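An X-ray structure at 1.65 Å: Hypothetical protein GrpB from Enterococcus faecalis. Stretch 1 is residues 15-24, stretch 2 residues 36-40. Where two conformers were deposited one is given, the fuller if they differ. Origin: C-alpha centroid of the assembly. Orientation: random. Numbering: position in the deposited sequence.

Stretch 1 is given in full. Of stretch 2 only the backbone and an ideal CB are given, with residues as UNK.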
ATOM      1  N   TRP A  15      19.450 -18.123  -3.964  1.00 23.73           N
ATOM      2  CA  TRP A  15      18.025 -17.973  -3.691  1.00 24.39           C
ATOM      3  C   TRP A  15      17.358 -17.051  -4.718  1.00 24.59           C
ATOM      4  O   TRP A  15      16.174 -17.205  -5.034  1.00 25.37           O
ATOM      5  CB  TRP A  15      17.832 -17.410  -2.277  1.00 24.04           C
ATOM      6  CG  TRP A  15      18.169 -18.426  -1.206  1.00 24.09           C
ATOM      7  CD1 TRP A  15      18.164 -19.789  -1.320  1.00 22.53           C
ATOM      8  CD2 TRP A  15      18.501 -18.132   0.153  1.00 23.91           C
ATOM      9  NE1 TRP A  15      18.514 -20.369  -0.102  1.00 24.68           N
ATOM     10  CE2 TRP A  15      18.693 -19.371   0.821  1.00 24.68           C
ATOM     11  CE3 TRP A  15      18.618 -16.938   0.881  1.00 22.70           C
ATOM     12  CZ2 TRP A  15      19.075 -19.448   2.176  1.00 23.34           C
ATOM     13  CZ3 TRP A  15      18.972 -17.012   2.240  1.00 23.66           C
ATOM     14  CH2 TRP A  15      19.197 -18.263   2.867  1.00 23.60           C
ATOM     15  N   VAL A  16      18.117 -16.078  -5.215  1.00 23.59           N
ATOM     16  CA  VAL A  16      17.587 -15.159  -6.234  1.00 24.78           C
ATOM     17  C   VAL A  16      17.279 -15.911  -7.548  1.00 24.76           C
ATOM     18  O   VAL A  16      16.247 -15.656  -8.176  1.00 24.65           O
ATOM     19  CB  VAL A  16      18.538 -13.966  -6.469  1.00 23.64           C
ATOM     20  CG1 VAL A  16      17.925 -13.010  -7.498  1.00 22.62           C
ATOM     21  CG2 VAL A  16      18.757 -13.214  -5.113  1.00 23.44           C
ATOM     22  N   GLU A  17      18.190 -16.811  -7.933  0.50 25.03           N
ATOM     23  CA  GLU A  17      18.028 -17.676  -9.118  0.50 25.41           C
ATOM     24  C   GLU A  17      16.777 -18.518  -8.953  0.50 25.26           C
ATOM     25  O   GLU A  17      15.929 -18.572  -9.846  0.50 24.91           O
ATOM     26  CB  GLU A  17      19.226 -18.632  -9.289  0.50 25.69           C
ATOM     27  CG  GLU A  17      20.580 -17.985  -9.115  0.50 26.73           C
ATOM     28  CD  GLU A  17      21.762 -18.936  -9.252  0.50 26.38           C
ATOM     29  OE1 GLU A  17      21.564 -20.138  -9.544  0.50 29.30           O
ATOM     30  OE2 GLU A  17      22.900 -18.456  -9.060  0.50 26.92           O
ATOM     31  N   GLN A  18      16.686 -19.167  -7.791  1.00 24.63           N
ATOM     32  CA  GLN A  18      15.569 -20.038  -7.440  1.00 24.66           C
ATOM     33  C   GLN A  18      14.256 -19.277  -7.504  1.00 23.60           C
ATOM     34  O   GLN A  18      13.271 -19.798  -8.038  1.00 23.30           O
ATOM     35  CB  GLN A  18      15.778 -20.640  -6.046  1.00 25.49           C
ATOM     36  CG  GLN A  18      16.953 -21.611  -6.048  1.00 27.82           C
ATOM     37  CD  GLN A  18      17.439 -21.969  -4.653  1.00 31.32           C
ATOM     38  OE1 GLN A  18      18.634 -22.230  -4.458  1.00 39.48           O
ATOM     39  NE2 GLN A  18      16.536 -21.985  -3.689  1.00 33.53           N
ATOM     40  N   PHE A  19      14.241 -18.054  -6.970  1.00 22.53           N
ATOM     41  CA  PHE A  19      13.063 -17.229  -7.040  1.00 22.68           C
ATOM     42  C   PHE A  19      12.671 -16.961  -8.509  1.00 23.50           C
ATOM     43  O   PHE A  19      11.546 -17.174  -8.899  1.00 22.79           O
ATOM     44  CB  PHE A  19      13.243 -15.891  -6.310  1.00 23.36           C
ATOM     45  CG  PHE A  19      12.187 -14.887  -6.704  1.00 24.18           C
ATOM     46  CD1 PHE A  19      10.916 -14.989  -6.188  1.00 23.77           C
ATOM     47  CD2 PHE A  19      12.438 -13.914  -7.672  1.00 24.68           C
ATOM     48  CE1 PHE A  19       9.891 -14.120  -6.590  1.00 24.92           C
ATOM     49  CE2 PHE A  19      11.390 -13.035  -8.077  1.00 25.61           C
ATOM     50  CZ  PHE A  19      10.143 -13.147  -7.547  1.00 25.67           C
ATOM     51  N   GLU A  20      13.613 -16.461  -9.307  1.00 23.89           N
ATOM     52  CA  GLU A  20      13.282 -16.052 -10.670  1.00 24.89           C
ATOM     53  C   GLU A  20      12.798 -17.228 -11.540  1.00 25.44           C
ATOM     54  O   GLU A  20      11.857 -17.075 -12.310  1.00 26.27           O
ATOM     55  CB  GLU A  20      14.450 -15.275 -11.251  1.00 26.26           C
ATOM     56  CG  GLU A  20      14.492 -13.923 -10.511  1.00 26.38           C
ATOM     57  CD  GLU A  20      15.371 -12.931 -11.163  1.00 28.52           C
ATOM     58  OE1 GLU A  20      16.073 -13.326 -12.103  1.00 31.45           O
ATOM     59  OE2 GLU A  20      15.413 -11.773 -10.705  1.00 27.98           O
ATOM     60  N   GLU A  21      13.390 -18.398 -11.354  1.00 24.96           N
ATOM     61  CA  GLU A  21      13.029 -19.584 -12.127  1.00 26.17           C
ATOM     62  C   GLU A  21      11.571 -19.964 -11.815  1.00 25.39           C
ATOM     63  O   GLU A  21      10.751 -20.229 -12.711  1.00 24.79           O
ATOM     64  CB  GLU A  21      13.929 -20.721 -11.703  1.00 27.07           C
ATOM     65  CG  GLU A  21      13.770 -21.997 -12.485  1.00 33.95           C
ATOM     66  CD  GLU A  21      15.047 -22.854 -12.438  1.00 43.06           C
ATOM     67  OE1 GLU A  21      16.176 -22.285 -12.511  1.00 48.07           O
ATOM     68  OE2 GLU A  21      14.917 -24.093 -12.336  1.00 47.41           O
ATOM     69  N   GLU A  22      11.272 -20.042 -10.523  1.00 24.27           N
ATOM     70  CA  GLU A  22       9.936 -20.470 -10.160  1.00 24.60           C
ATOM     71  C   GLU A  22       8.924 -19.367 -10.453  1.00 24.33           C
ATOM     72  O   GLU A  22       7.755 -19.648 -10.751  1.00 24.79           O
ATOM     73  CB  GLU A  22       9.895 -20.916  -8.683  1.00 25.06           C
ATOM     74  CG  GLU A  22       8.541 -21.525  -8.242  1.00 25.60           C
ATOM     75  CD  GLU A  22       8.270 -22.923  -8.849  1.00 27.97           C
ATOM     76  OE1 GLU A  22       9.041 -23.396  -9.733  1.00 27.77           O
ATOM     77  OE2 GLU A  22       7.274 -23.564  -8.421  1.00 27.68           O
ATOM     78  N   ALA A  23       9.335 -18.104 -10.334  1.00 23.90           N
ATOM     79  CA  ALA A  23       8.393 -17.027 -10.624  1.00 24.29           C
ATOM     80  C   ALA A  23       7.879 -17.165 -12.081  1.00 24.82           C
ATOM     81  O   ALA A  23       6.689 -16.969 -12.356  1.00 25.30           O
ATOM     82  CB  ALA A  23       9.015 -15.640 -10.389  1.00 23.71           C
ATOM     83  N   GLN A  24       8.764 -17.526 -13.006  1.00 25.22           N
ATOM     84  CA  GLN A  24       8.384 -17.706 -14.409  0.50 26.57           C
ATOM     85  C   GLN A  24       7.377 -18.862 -14.529  1.00 25.95           C
ATOM     86  O   GLN A  24       6.371 -18.767 -15.247  1.00 26.31           O
ATOM     87  CB  GLN A  24       9.639 -17.995 -15.245  0.50 26.98           C
ATOM     88  CG  GLN A  24       9.591 -17.540 -16.709  0.50 29.61           C
ATOM     89  CD  GLN A  24      10.895 -17.833 -17.441  0.50 29.29           C
ATOM     90  OE1 GLN A  24      11.450 -18.926 -17.321  0.50 33.70           O
ATOM     91  NE2 GLN A  24      11.396 -16.854 -18.191  0.50 34.40           N
ATOM     92  N   UNK A  36       1.671  -9.278 -10.656  1.00 22.62           N
ATOM     93  CA  UNK A  36       3.061  -9.141 -10.221  1.00 22.85           C
ATOM     94  C   UNK A  36       3.456 -10.353  -9.371  1.00 23.12           C
ATOM     95  O   UNK A  36       2.663 -10.830  -8.580  1.00 23.58           O
ATOM     96  CB  UNK A  36       3.258  -7.843  -9.435  1.00 22.85           C
ATOM     97  N   UNK A  37       4.697 -10.819  -9.532  1.00 23.49           N
ATOM     98  CA  UNK A  37       5.275 -11.785  -8.585  1.00 22.66           C
ATOM     99  C   UNK A  37       6.485 -11.125  -7.974  1.00 23.18           C
ATOM    100  O   UNK A  37       7.381 -10.673  -8.709  1.00 23.90           O
ATOM    101  CB  UNK A  37       5.645 -13.108  -9.258  1.00 22.66           C
ATOM    102  N   UNK A  38       6.477 -11.053  -6.647  1.00 23.43           N
ATOM    103  CA  UNK A  38       7.572 -10.431  -5.881  1.00 24.33           C
ATOM    104  C   UNK A  38       8.267 -11.484  -4.996  1.00 23.36           C
ATOM    105  O   UNK A  38       7.614 -12.362  -4.414  1.00 24.59           O
ATOM    106  CB  UNK A  38       7.040  -9.282  -5.022  1.00 24.33           C
ATOM    107  N   UNK A  39       9.579 -11.335  -4.870  1.00 23.92           N
ATOM    108  CA  UNK A  39      10.351 -12.140  -3.929  1.00 23.35           C
ATOM    109  C   UNK A  39      10.231 -11.445  -2.582  1.00 23.42           C
ATOM    110  O   UNK A  39      10.528 -10.241  -2.450  1.00 24.47           O
ATOM    111  CB  UNK A  39      11.810 -12.295  -4.362  1.00 23.35           C
ATOM    112  N   UNK A  40       9.786 -12.187  -1.572  1.00 22.99           N
ATOM    113  CA  UNK A  40       9.565 -11.617  -0.252  1.00 24.01           C
ATOM    114  C   UNK A  40      10.209 -12.525   0.790  1.00 23.85           C
ATOM    115  O   UNK A  40      10.870 -13.532   0.453  1.00 24.96           O
ATOM    116  CB  UNK A  40       8.072 -11.435   0.027  1.00 24.01           C
TER

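Residues 15-24 form one uninterrupted piece of helix, and residues 36-40 run across it in the extended conformation of a strand, nearly antiparallel at 158° with the axes 9.3 Å apart at closest approach. Alternate residues of a strand project to opposite faces, so only part of it can address the helix.

Position 36, with phi/psi of -166/142°, has no atom of the helix within 5.5 Å of its ideal CB. The helix therefore sets little constraint here, and polar, charged or apolar side chains are all compatible. The deposited residue is Lys36, which makes no contact with the helix.

At position 37 the CA-to-CB bond points toward the helix. The ideal CB lies 4.4 Å from Ala23 CB and 4.8 Å from Phe19 CZ, and the small alanine leaves room beside the phenyl ring. This apolar niche offers no charge to pair with, so a compact aliphatic residue such as valine, isoleucine or alanine would suit it; the backbone angles of -119/124° are also comfortable for beta-branched residues. The residue is Val37, in the t rotamer. Its CG1 packs 3.8 Å from Ala23 CB and 4.0 Å from Phe19 CE1, so that one methyl group touches both residues.

Position 38 directs its CB away, and nothing of the helix lies within 5.5 Å of the ideal atom. Its backbone is nevertheless engaged, as Phe19 CE1 approaches the carbonyl carbon C of this residue to 3.5 Å. Many side chains would fit; the deposited one is Glu38, whose OE1 is hydrogen-bonded elsewhere in the structure.

Position 39 again points toward the helix, and tightly: its ideal CB is 3.4 Å from Phe19 CD1, while Phe19 CZ comes within 3.3 Å of its backbone N. With the phenyl ring lying against the start of the side chain, a flat group able to run alongside it is attractive, whether phenylalanine, tyrosine or histidine, although leucine or methionine could also be considered. The residue is His39, chi1 -169° (t). Its ring is almost parallel to that of Phe19, at 5°, but slid apart, with centroids separated by 4.5 Å and little overlap. The offset places each CB over the other ring: His39 CB is 3.4 Å from the Phe19 centroid and Phe19 CB 3.7 Å from the imidazole centroid, a reciprocal pair of CH-pi contacts. The imidazole CE1 also reaches to 3.9 Å from Trp15 O.

Position 40 turns its CB away from the helix, which imposes no preference; Ile40 occupies it without contact.

Stretch 2, residues 36-40: KVEHI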
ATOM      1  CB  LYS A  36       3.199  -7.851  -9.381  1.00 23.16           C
ATOM      2  CG  LYS A  36       4.611  -7.518  -8.947  1.00 24.98           C
ATOM      3  CD  LYS A  36       5.419  -7.088 -10.153  1.00 28.88           C
ATOM      4  CE  LYS A  36       6.827  -6.743  -9.709  1.00 34.78           C
ATOM      5  NZ  LYS A  36       7.471  -6.130 -10.883  1.00 38.67           N
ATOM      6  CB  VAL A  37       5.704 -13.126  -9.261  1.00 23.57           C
ATOM      7  CG1 VAL A  37       6.289 -14.074  -8.224  1.00 24.50           C
ATOM      8  CG2 VAL A  37       4.482 -13.794  -9.946  1.00 21.45           C
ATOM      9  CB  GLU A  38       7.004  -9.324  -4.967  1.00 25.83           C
ATOM     10  CG  GLU A  38       6.443  -8.084  -5.701  1.00 25.54           C
ATOM     11  CD  GLU A  38       7.442  -6.992  -5.952  1.00 31.26           C
ATOM     12  OE1 GLU A  38       8.686  -7.190  -5.802  1.00 28.23           O
ATOM     13  OE2 GLU A  38       6.968  -5.893  -6.342  1.00 30.62           O
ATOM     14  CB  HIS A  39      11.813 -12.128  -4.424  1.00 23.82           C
ATOM     15  CG  HIS A  39      12.696 -13.116  -3.734  1.00 23.88           C
ATOM     16  ND1 HIS A  39      14.043 -13.160  -3.986  1.00 24.41           N
ATOM     17  CD2 HIS A  39      12.451 -14.064  -2.796  1.00 25.22           C
ATOM     18  CE1 HIS A  39      14.604 -14.102  -3.242  1.00 23.99           C
ATOM     19  NE2 HIS A  39      13.660 -14.673  -2.510  1.00 23.58           N
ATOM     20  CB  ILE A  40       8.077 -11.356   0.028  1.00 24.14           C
ATOM     21  CG1 ILE A  40       7.228 -12.639  -0.117  1.00 24.53           C
ATOM     22  CG2 ILE A  40       7.565 -10.225  -0.865  1.00 23.34           C
ATOM     23  CD1 ILE A  40       5.955 -12.673   0.744  1.00 24.13           C
TER
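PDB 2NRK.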